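Cpftsy (Physcomitrella patens, PDB 4AK9) is probably the chloroplast signal recognition particle receptor, a SIMIBI-class GTPase that acts in protein transport during chloroplast biogenesis. Local coordinates at residues D50-V55 with K68-I73; P63-K68 with F97-E102; W40-S45 with K75-G80. All coordinates share one frame; numbering follows the deposited sequence.

Contact 1 of 3, residues D50-V55 with K68-I73; sequences DELEEV and KIVDTI
Leu52 turns toward helix 63-78 and lays its CD2 methyl between Val70 and Ile73, two residues one turn apart. The approach is loose: CD2 of Leu52 stands 4.3 Å from CD1 of Ile73 and about as far from CG2 of Val70, while Val33 of helix 32-37 packs on Leu52 as well. Next along the helix comes Glu53, the closer neighbour of Val70, their CA atoms 6.4 Å apart. With CG anti to the backbone N (chi1 -157°) and the chain extended beyond it, Glu53 runs across the valine, its methylene CG lying 3.9 Å from Val70 CG2. Further out, the carboxylate oxygen OE1 rests 3.6 Å from both CB and CG1 of Val70. The polar partners of the Glu53 carboxylate lie elsewhere: OE1 forms a salt bridge with Arg74, which also pairs with Asp50, and OE2 accepts a hydrogen bond from His212 of the second subunit. The segment axes come to 10.0 Å and run close to antiparallel at 154°, the pairing of neighbouring helices in the helical bundle of an SRP54-type GTPase. Across the two segments the contact is purely one of van der Waals packing. The Glu53 carboxylate is buried in the assembly, where Arg74 and His212 of the second subunit are likely to stabilise its negative charge, leaving the aliphatic stem of Glu53 to serve as part of the apolar seam.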
loop_
_atom_site.group_PDB
_atom_site.type_symbol
_atom_site.label_atom_id
_atom_site.label_comp_id
_atom_site.label_asym_id
_atom_site.label_seq_id
_atom_site.Cartn_x
_atom_site.Cartn_y
_atom_site.Cartn_z
ATOM N N ASP A 50 -8.294 5.164 16.412
ATOM C CA ASP A 50 -8.685 4.765 15.055
ATOM C C ASP A 50 -8.048 5.684 14.036
ATOM O O ASP A 50 -7.477 5.214 13.045
ATOM C CB ASP A 50 -10.216 4.769 14.880
ATOM C CG ASP A 50 -10.865 3.476 15.372
ATOM O OD1 ASP A 50 -10.147 2.625 15.953
ATOM O OD2 ASP A 50 -12.097 3.298 15.187
ATOM N N GLU A 51 -8.158 6.990 14.250
ATOM C CA GLU A 51 -7.526 7.969 13.379
ATOM C C GLU A 51 -6.014 7.774 13.318
ATOM O O GLU A 51 -5.420 7.882 12.232
ATOM C CB GLU A 51 -7.850 9.402 13.806
ATOM C CG GLU A 51 -9.331 9.750 13.746
ATOM C CD GLU A 51 -9.606 11.208 14.111
ATOM O OE1 GLU A 51 -8.883 12.095 13.594
ATOM O OE2 GLU A 51 -10.533 11.459 14.922
ATOM N N LEU A 52 -5.394 7.514 14.468
ATOM C CA LEU A 52 -3.962 7.229 14.552
ATOM C C LEU A 52 -3.589 6.012 13.696
ATOM O O LEU A 52 -2.607 6.053 12.924
ATOM C CB LEU A 52 -3.545 6.949 16.006
ATOM C CG LEU A 52 -2.087 6.510 16.193
ATOM C CD1 LEU A 52 -1.202 7.609 15.652
ATOM C CD2 LEU A 52 -1.764 6.244 17.685
ATOM N N GLU A 53 -4.366 4.948 13.829
ATOM C CA GLU A 53 -4.096 3.730 13.102
ATOM C C GLU A 53 -4.195 3.985 11.600
ATOM O O GLU A 53 -3.335 3.497 10.837
ATOM C CB GLU A 53 -5.039 2.629 13.510
ATOM C CG GLU A 53 -4.479 1.282 13.237
ATOM C CD GLU A 53 -5.255 0.175 13.904
ATOM O OE1 GLU A 53 -5.759 0.353 15.056
ATOM O OE2 GLU A 53 -5.371 -0.881 13.253
ATOM N N GLU A 54 -5.183 4.770 11.192
ATOM C CA GLU A 54 -5.327 5.169 9.782
ATOM C C GLU A 54 -4.153 6.018 9.280
ATOM O O GLU A 54 -3.742 5.868 8.152
ATOM C CB GLU A 54 -6.680 5.858 9.518
ATOM C CG GLU A 54 -7.872 4.926 9.794
ATOM C CD GLU A 54 -8.930 4.932 8.687
ATOM O OE1 GLU A 54 -9.723 5.908 8.607
ATOM O OE2 GLU A 54 -8.964 3.949 7.901
ATOM N N VAL A 55 -3.569 6.872 10.111
ATOM C CA VAL A 55 -2.399 7.615 9.696
ATOM C C VAL A 55 -1.242 6.645 9.401
ATOM O O VAL A 55 -0.528 6.766 8.370
ATOM C CB VAL A 55 -2.020 8.668 10.752
ATOM C CG1 VAL A 55 -0.650 9.207 10.454
ATOM C CG2 VAL A 55 -3.080 9.798 10.736
ATOM N N LYS A 68 -1.488 -4.234 15.586
ATOM C CA LYS A 68 -0.774 -4.640 16.788
ATOM C C LYS A 68 -0.033 -3.490 17.470
ATOM O O LYS A 68 0.100 -3.487 18.696
ATOM C CB LYS A 68 0.162 -5.803 16.513
ATOM C CG LYS A 68 1.354 -5.423 15.716
ATOM C CD LYS A 68 2.345 -6.568 15.685
ATOM C CE LYS A 68 1.712 -7.818 15.123
ATOM N NZ LYS A 68 2.758 -8.797 14.719
ATOM N N ILE A 69 0.441 -2.511 16.694
ATOM C CA ILE A 69 1.034 -1.316 17.300
ATOM C C ILE A 69 0.031 -0.545 18.140
ATOM O O ILE A 69 0.305 -0.202 19.290
ATOM C CB ILE A 69 1.604 -0.368 16.224
ATOM C CG1 ILE A 69 2.836 -1.015 15.604
ATOM C CG2 ILE A 69 1.969 0.977 16.838
ATOM C CD1 ILE A 69 3.332 -0.339 14.324
ATOM N N VAL A 70 -1.135 -0.270 17.570
ATOM C CA VAL A 70 -2.119 0.545 18.259
ATOM C C VAL A 70 -2.822 -0.234 19.386
ATOM O O VAL A 70 -3.123 0.337 20.444
ATOM C CB VAL A 70 -3.087 1.185 17.241
ATOM C CG1 VAL A 70 -4.212 1.962 17.925
ATOM C CG2 VAL A 70 -2.284 2.122 16.297
ATOM N N ASP A 71 -3.012 -1.537 19.193
ATOM C CA ASP A 71 -3.718 -2.365 20.181
ATOM C C ASP A 71 -2.980 -2.375 21.513
ATOM O O ASP A 71 -3.599 -2.268 22.564
ATOM C CB ASP A 71 -3.927 -3.782 19.662
ATOM C CG ASP A 71 -5.212 -4.422 20.195
ATOM O OD1 ASP A 71 -6.164 -3.691 20.562
ATOM O OD2 ASP A 71 -5.265 -5.669 20.247
ATOM N N THR A 72 -1.652 -2.445 21.467
ATOM C CA THR A 72 -0.833 -2.337 22.682
ATOM C C THR A 72 -1.057 -0.996 23.421
ATOM O O THR A 72 -1.121 -0.946 24.666
ATOM C CB THR A 72 0.663 -2.494 22.312
ATOM O OG1 THR A 72 0.848 -3.744 21.629
ATOM C CG2 THR A 72 1.521 -2.473 23.547
ATOM N N ILE A 73 -1.179 0.086 22.660
ATOM C CA ILE A 73 -1.453 1.401 23.215
ATOM C C ILE A 73 -2.834 1.444 23.861
ATOM O O ILE A 73 -2.995 2.003 24.959
ATOM C CB ILE A 73 -1.359 2.489 22.130
ATOM C CG1 ILE A 73 0.080 2.587 21.600
ATOM C CG2 ILE A 73 -1.862 3.862 22.628
ATOM C CD1 ILE A 73 0.193 3.483 20.382
#

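Contact 2 of 3, residues P63-K68 with F97-E102; sequences PKTALK and FKLLTE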
loop_
_atom_site.group_PDB
_atom_site.type_symbol
_atom_site.label_atom_id
_atom_site.label_comp_id
_atom_site.label_asym_id
_atom_site.label_seq_id
_atom_site.Cartn_x
_atom_site.Cartn_y
_atom_site.Cartn_z
ATOM N N PRO A 63 -2.182 -3.440 7.546
ATOM C CA PRO A 63 -3.295 -3.579 8.512
ATOM C C PRO A 63 -2.903 -4.398 9.750
ATOM O O PRO A 63 -3.201 -3.999 10.873
ATOM C CB PRO A 63 -4.378 -4.299 7.697
ATOM C CG PRO A 63 -4.151 -3.743 6.262
ATOM C CD PRO A 63 -2.614 -3.670 6.143
ATOM N N LYS A 64 -2.222 -5.524 9.571
ATOM C CA LYS A 64 -1.864 -6.310 10.747
ATOM C C LYS A 64 -0.835 -5.654 11.653
ATOM O O LYS A 64 -0.925 -5.771 12.880
ATOM C CB LYS A 64 -1.402 -7.705 10.348
ATOM C CG LYS A 64 -2.532 -8.512 9.766
ATOM C CD LYS A 64 -2.047 -9.898 9.427
ATOM C CE LYS A 64 -2.795 -10.411 8.206
ATOM N NZ LYS A 64 -1.850 -10.881 7.135
ATOM N N THR A 65 0.146 -4.985 11.055
ATOM C CA THR A 65 1.215 -4.331 11.821
ATOM C C THR A 65 0.651 -3.111 12.588
ATOM O O THR A 65 0.934 -2.911 13.791
ATOM C CB THR A 65 2.367 -3.882 10.862
ATOM O OG1 THR A 65 2.905 -5.039 10.186
ATOM C CG2 THR A 65 3.499 -3.158 11.602
ATOM N N ALA A 66 -0.145 -2.301 11.902
ATOM C CA ALA A 66 -0.789 -1.130 12.519
ATOM C C ALA A 66 -1.740 -1.565 13.644
ATOM O O ALA A 66 -1.813 -0.900 14.686
ATOM C CB ALA A 66 -1.557 -0.288 11.446
ATOM N N LEU A 67 -2.455 -2.675 13.432
ATOM C CA LEU A 67 -3.378 -3.210 14.446
ATOM C C LEU A 67 -2.603 -3.532 15.723
ATOM O O LEU A 67 -2.973 -3.111 16.828
ATOM C CB LEU A 67 -4.106 -4.449 13.904
ATOM C CG LEU A 67 -4.938 -5.332 14.842
ATOM C CD1 LEU A 67 -5.868 -4.494 15.701
ATOM C CD2 LEU A 67 -5.734 -6.310 13.993
ATOM N N LYS A 68 -1.488 -4.234 15.586
ATOM C CA LYS A 68 -0.774 -4.640 16.788
ATOM C C LYS A 68 -0.033 -3.490 17.470
ATOM O O LYS A 68 0.100 -3.487 18.696
ATOM C CB LYS A 68 0.162 -5.803 16.513
ATOM C CG LYS A 68 1.354 -5.423 15.716
ATOM C CD LYS A 68 2.345 -6.568 15.685
ATOM C CE LYS A 68 1.712 -7.818 15.123
ATOM N NZ LYS A 68 2.758 -8.797 14.719
ATOM N N PHE A 97 9.910 0.383 17.741
ATOM C CA PHE A 97 11.241 -0.144 18.000
ATOM C C PHE A 97 11.209 -1.627 18.393
ATOM O O PHE A 97 12.005 -2.420 17.916
ATOM C CB PHE A 97 11.949 0.675 19.082
ATOM C CG PHE A 97 13.303 0.149 19.428
ATOM C CD1 PHE A 97 14.391 0.459 18.642
ATOM C CD2 PHE A 97 13.485 -0.683 20.528
ATOM C CE1 PHE A 97 15.650 -0.050 18.949
ATOM C CE2 PHE A 97 14.741 -1.173 20.845
ATOM C CZ PHE A 97 15.823 -0.857 20.050
ATOM N N LYS A 98 10.277 -2.007 19.264
ATOM C CA LYS A 98 10.177 -3.412 19.656
ATOM C C LYS A 98 9.846 -4.341 18.504
ATOM O O LYS A 98 10.460 -5.399 18.371
ATOM C CB LYS A 98 9.156 -3.572 20.784
ATOM C CG LYS A 98 9.666 -2.966 22.063
ATOM C CD LYS A 98 8.684 -3.099 23.216
ATOM C CE LYS A 98 8.512 -4.557 23.663
ATOM N NZ LYS A 98 7.506 -5.328 22.864
ATOM N N LEU A 99 8.877 -3.950 17.677
ATOM C CA LEU A 99 8.507 -4.762 16.526
ATOM C C LEU A 99 9.706 -4.960 15.619
ATOM O O LEU A 99 9.851 -6.025 15.020
ATOM C CB LEU A 99 7.414 -4.085 15.714
ATOM C CG LEU A 99 5.995 -4.155 16.255
ATOM C CD1 LEU A 99 5.050 -3.750 15.117
ATOM C CD2 LEU A 99 5.693 -5.572 16.730
ATOM N N LEU A 100 10.573 -3.942 15.522
ATOM C CA LEU A 100 11.749 -4.017 14.632
ATOM C C LEU A 100 12.889 -4.887 15.156
ATOM O O LEU A 100 13.781 -5.271 14.411
ATOM C CB LEU A 100 12.276 -2.604 14.288
ATOM C CG LEU A 100 11.433 -1.776 13.294
ATOM C CD1 LEU A 100 11.862 -0.276 13.380
ATOM C CD2 LEU A 100 11.629 -2.301 11.869
ATOM N N THR A 101 12.867 -5.196 16.450
ATOM C CA THR A 101 14.032 -5.786 17.074
ATOM C C THR A 101 13.779 -7.065 17.887
ATOM O O THR A 101 14.709 -7.827 18.133
ATOM C CB THR A 101 14.664 -4.771 18.057
ATOM O OG1 THR A 101 13.647 -4.327 18.980
ATOM C CG2 THR A 101 15.241 -3.558 17.316
ATOM N N GLU A 102 12.563 -7.271 18.369
ATOM C CA GLU A 102 12.338 -8.375 19.316
ATOM C C GLU A 102 12.480 -9.780 18.722
ATOM O O GLU A 102 12.814 -10.724 19.453
ATOM C CB GLU A 102 10.959 -8.237 19.968
ATOM C CG GLU A 102 9.813 -8.530 18.985
ATOM C CD GLU A 102 8.481 -7.929 19.425
ATOM O OE1 GLU A 102 8.359 -7.546 20.618
ATOM O OE2 GLU A 102 7.548 -7.854 18.585
#
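Thr65 and Leu99 bring their CA atoms to 8.7 Å, the nearest CA pair between the first turns of helix 63-78 and the last part of helix 85-101. The two helices belong to the N-terminal helical bundle of an SRP54-type GTPase, here at the end that abuts the GTPase domain. Leu99 bridges the gap with both of its methyls. CD1 meets CG2 of Thr65 at 3.9 Å, and CD2 touches the methylene CD of Lys68 at 3.6 Å, the closest pair of the contact; CD1 also faces that same methylene, so the leucine fork grips the aliphatic part of the lysine from the helix 85-101 side. Lys68 reaches it because CG sits between the backbone N and the carbonyl carbon (chi1 72°), after which a bend at chi3 turns the end of the chain. Next to Leu99 in sequence, Lys98 NZ and Glu102 OE1 form a salt bridge whose hydrogen bond is weak. One aspartate of helix 280-288, Asp286, holds the polar parts of both residues of 63-68 that Leu99 touches, while their carbon atoms supply the apolar surface. The two bonds divide its carboxylate between them: NZ of Lys68 forms a salt bridge with OD1 of Asp286, and the hydroxyl OG1 of Thr65 is hydrogen-bonded to the other oxygen, OD2.

Contact 3 of 3, residues W40-S45 with K75-G80; sequences WNLDES and KDILAG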
loop_
_atom_site.group_PDB
_atom_site.type_symbol
_atom_site.label_atom_id
_atom_site.label_comp_id
_atom_site.label_asym_id
_atom_site.label_seq_id
_atom_site.Cartn_x
_atom_site.Cartn_y
_atom_site.Cartn_z
ATOM N N TRP A 40 -6.382 14.204 22.032
ATOM C CA TRP A 40 -6.620 12.995 22.810
ATOM C C TRP A 40 -7.185 13.291 24.214
ATOM O O TRP A 40 -6.697 14.175 24.935
ATOM C CB TRP A 40 -5.369 12.124 22.943
ATOM C CG TRP A 40 -5.702 10.835 23.619
ATOM C CD1 TRP A 40 -6.182 9.696 23.032
ATOM C CD2 TRP A 40 -5.673 10.575 25.031
ATOM N NE1 TRP A 40 -6.397 8.728 23.987
ATOM C CE2 TRP A 40 -6.111 9.253 25.223
ATOM C CE3 TRP A 40 -5.302 11.338 26.152
ATOM C CZ2 TRP A 40 -6.182 8.660 26.495
ATOM C CZ3 TRP A 40 -5.383 10.760 27.413
ATOM C CH2 TRP A 40 -5.825 9.441 27.578
ATOM N N ASN A 41 -8.224 12.535 24.557
ATOM C CA ASN A 41 -8.766 12.448 25.906
ATOM C C ASN A 41 -9.490 11.113 26.004
ATOM O O ASN A 41 -9.695 10.437 24.986
ATOM C CB ASN A 41 -9.701 13.627 26.193
ATOM C CG ASN A 41 -10.898 13.665 25.265
ATOM O OD1 ASN A 41 -11.723 12.743 25.263
ATOM N ND2 ASN A 41 -11.003 14.732 24.476
ATOM N N LEU A 42 -9.904 10.732 27.208
ATOM C CA LEU A 42 -10.429 9.390 27.454
ATOM C C LEU A 42 -11.759 9.093 26.784
ATOM O O LEU A 42 -12.075 7.927 26.481
ATOM C CB LEU A 42 -10.579 9.143 28.962
ATOM C CG LEU A 42 -9.291 8.869 29.727
ATOM C CD1 LEU A 42 -9.561 8.927 31.254
ATOM C CD2 LEU A 42 -8.713 7.515 29.332
ATOM N N ASP A 43 -12.537 10.146 26.574
ATOM C CA ASP A 43 -13.862 10.025 25.975
ATOM C C ASP A 43 -13.695 9.685 24.504
ATOM O O ASP A 43 -14.324 8.752 23.993
ATOM C CB ASP A 43 -14.632 11.345 26.117
ATOM C CG ASP A 43 -16.046 11.275 25.548
ATOM O OD1 ASP A 43 -16.748 10.239 25.742
ATOM O OD2 ASP A 43 -16.447 12.281 24.912
ATOM N N GLU A 44 -12.840 10.451 23.833
ATOM C CA GLU A 44 -12.614 10.244 22.413
ATOM C C GLU A 44 -11.444 9.297 22.146
ATOM O O GLU A 44 -11.039 9.170 20.974
ATOM C CB GLU A 44 -12.403 11.591 21.709
ATOM C CG GLU A 44 -13.704 12.405 21.559
ATOM C CD GLU A 44 -13.473 13.908 21.487
ATOM O OE1 GLU A 44 -13.237 14.521 22.553
ATOM O OE2 GLU A 44 -13.539 14.480 20.372
ATOM N N SER A 45 -10.926 8.616 23.185
ATOM C CA SER A 45 -9.682 7.847 23.012
ATOM C C SER A 45 -9.805 6.889 21.843
ATOM O O SER A 45 -8.985 6.908 20.917
ATOM C CB SER A 45 -9.275 7.065 24.254
ATOM O OG SER A 45 -7.909 6.707 24.142
ATOM N N LYS A 75 -4.489 -1.046 25.210
ATOM C CA LYS A 75 -4.440 -1.796 26.486
ATOM C C LYS A 75 -3.764 -0.973 27.577
ATOM O O LYS A 75 -4.227 -0.946 28.723
ATOM C CB LYS A 75 -3.679 -3.123 26.374
ATOM C CG LYS A 75 -3.902 -3.911 25.100
ATOM C CD LYS A 75 -5.159 -4.749 25.128
ATOM C CE LYS A 75 -5.179 -5.659 23.905
ATOM N NZ LYS A 75 -6.274 -6.679 23.961
ATOM N N ASP A 76 -2.647 -0.334 27.232
ATOM C CA ASP A 76 -1.908 0.485 28.197
ATOM C C ASP A 76 -2.746 1.677 28.678
ATOM O O ASP A 76 -2.638 2.112 29.844
ATOM C CB ASP A 76 -0.568 0.963 27.607
ATOM C CG ASP A 76 0.437 -0.180 27.411
ATOM O OD1 ASP A 76 0.155 -1.321 27.841
ATOM O OD2 ASP A 76 1.520 0.062 26.833
ATOM N N ILE A 77 -3.590 2.208 27.789
ATOM C CA ILE A 77 -4.498 3.279 28.195
ATOM C C ILE A 77 -5.575 2.753 29.145
ATOM O O ILE A 77 -5.848 3.361 30.194
ATOM C CB ILE A 77 -5.171 3.968 26.985
ATOM C CG1 ILE A 77 -4.150 4.831 26.243
ATOM C CG2 ILE A 77 -6.339 4.850 27.440
ATOM C CD1 ILE A 77 -4.649 5.380 24.890
ATOM N N LEU A 78 -6.193 1.632 28.773
ATOM C CA LEU A 78 -7.267 1.045 29.582
ATOM C C LEU A 78 -6.732 0.632 30.957
ATOM O O LEU A 78 -7.489 0.599 31.929
ATOM C CB LEU A 78 -7.884 -0.147 28.846
ATOM C CG LEU A 78 -9.023 -0.986 29.435
ATOM C CD1 LEU A 78 -10.381 -0.327 29.235
ATOM C CD2 LEU A 78 -9.012 -2.365 28.791
ATOM N N ALA A 79 -5.424 0.363 31.036
ATOM C CA ALA A 79 -4.763 -0.101 32.262
ATOM C C ALA A 79 -4.222 1.045 33.125
ATOM O O ALA A 79 -3.727 0.816 34.229
ATOM C CB ALA A 79 -3.629 -1.069 31.924
ATOM N N GLY A 80 -4.297 2.270 32.615
ATOM C CA GLY A 80 -3.856 3.435 33.362
ATOM C C GLY A 80 -2.396 3.811 33.194
ATOM O O GLY A 80 -1.950 4.807 33.784
#
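Ile77 pushes its two outer methyls into a pocket formed by Trp40, Ser45 and Leu42, and contributes more buried surface than the other three residues together. Its CG1 branch lies anti to the carbonyl carbon and CG2 anti to the backbone N (chi1 -72°), a setting that sends CD1 and CG2 to different partners. CD1 lies 3.6 Å from OG of Ser45 and 3.9 Å from NE1 of Trp40, meeting the indole obliquely. CG2 touches CZ2 of the same indole, also at 3.9 Å, and meets Leu42 CD2 at 4.0 Å, the leucine and isoleucine side chains sliding past each other in opposite directions. Trp40 extends with CG anti to its backbone N (chi1 -174°), and NE1 donates to Ser45 OG across 2.5 Å, short enough for the exact length to be doubtful; the hydroxyl lies 18° out of the indole plane. Residues 40-44 belong to the loop that leads from helix 32-37 into helix 45-58, which starts at Ser45. Within this loop Asn41 makes an Asx motif: its OD1 takes the backbone N of Glu44, the N-cap residue of helix 45-58, while its ND2 donates to Glu44 OE1 from above the carboxylate plane. On the other side, helix 63-78 closes in a Schellman motif at Gly80, whose positive phi would jam a side chain against the preceding carbonyl. An alanine in place of Trp40 would probably leave Ser45 OG without its indole donor and open a gap beside CD1 and CG2 of Ile77. Ile88 of helix 85-101 packs on both Trp40 and Ile77, and Leu49 of helix 45-58 also touches Ile77.

Overall arrangement
Helix 63-78 contributes to all three contacts: its beginning to contact 2, its middle to contact 1 and its end to contact 3. The centres of contacts 1 and 2 lie 11 Å apart, and the two touch directly, with Ile69 CG1 3.6 Å from Leu99 CD1 and Glu53 against Leu67 and Ala66. Contact 3 is centred 12 Å from contact 1 and 20 Å from contact 2; the nearest atoms of contacts 2 and 3 are about 8 Å apart. Contact 2 adjoins the GTPase domain, whereas contact 3 occupies the far end of the bundle. Contacts 1 and 2 also meet the second subunit, where Glu54 packs on Val124 of that subunit, within a probable P-loop.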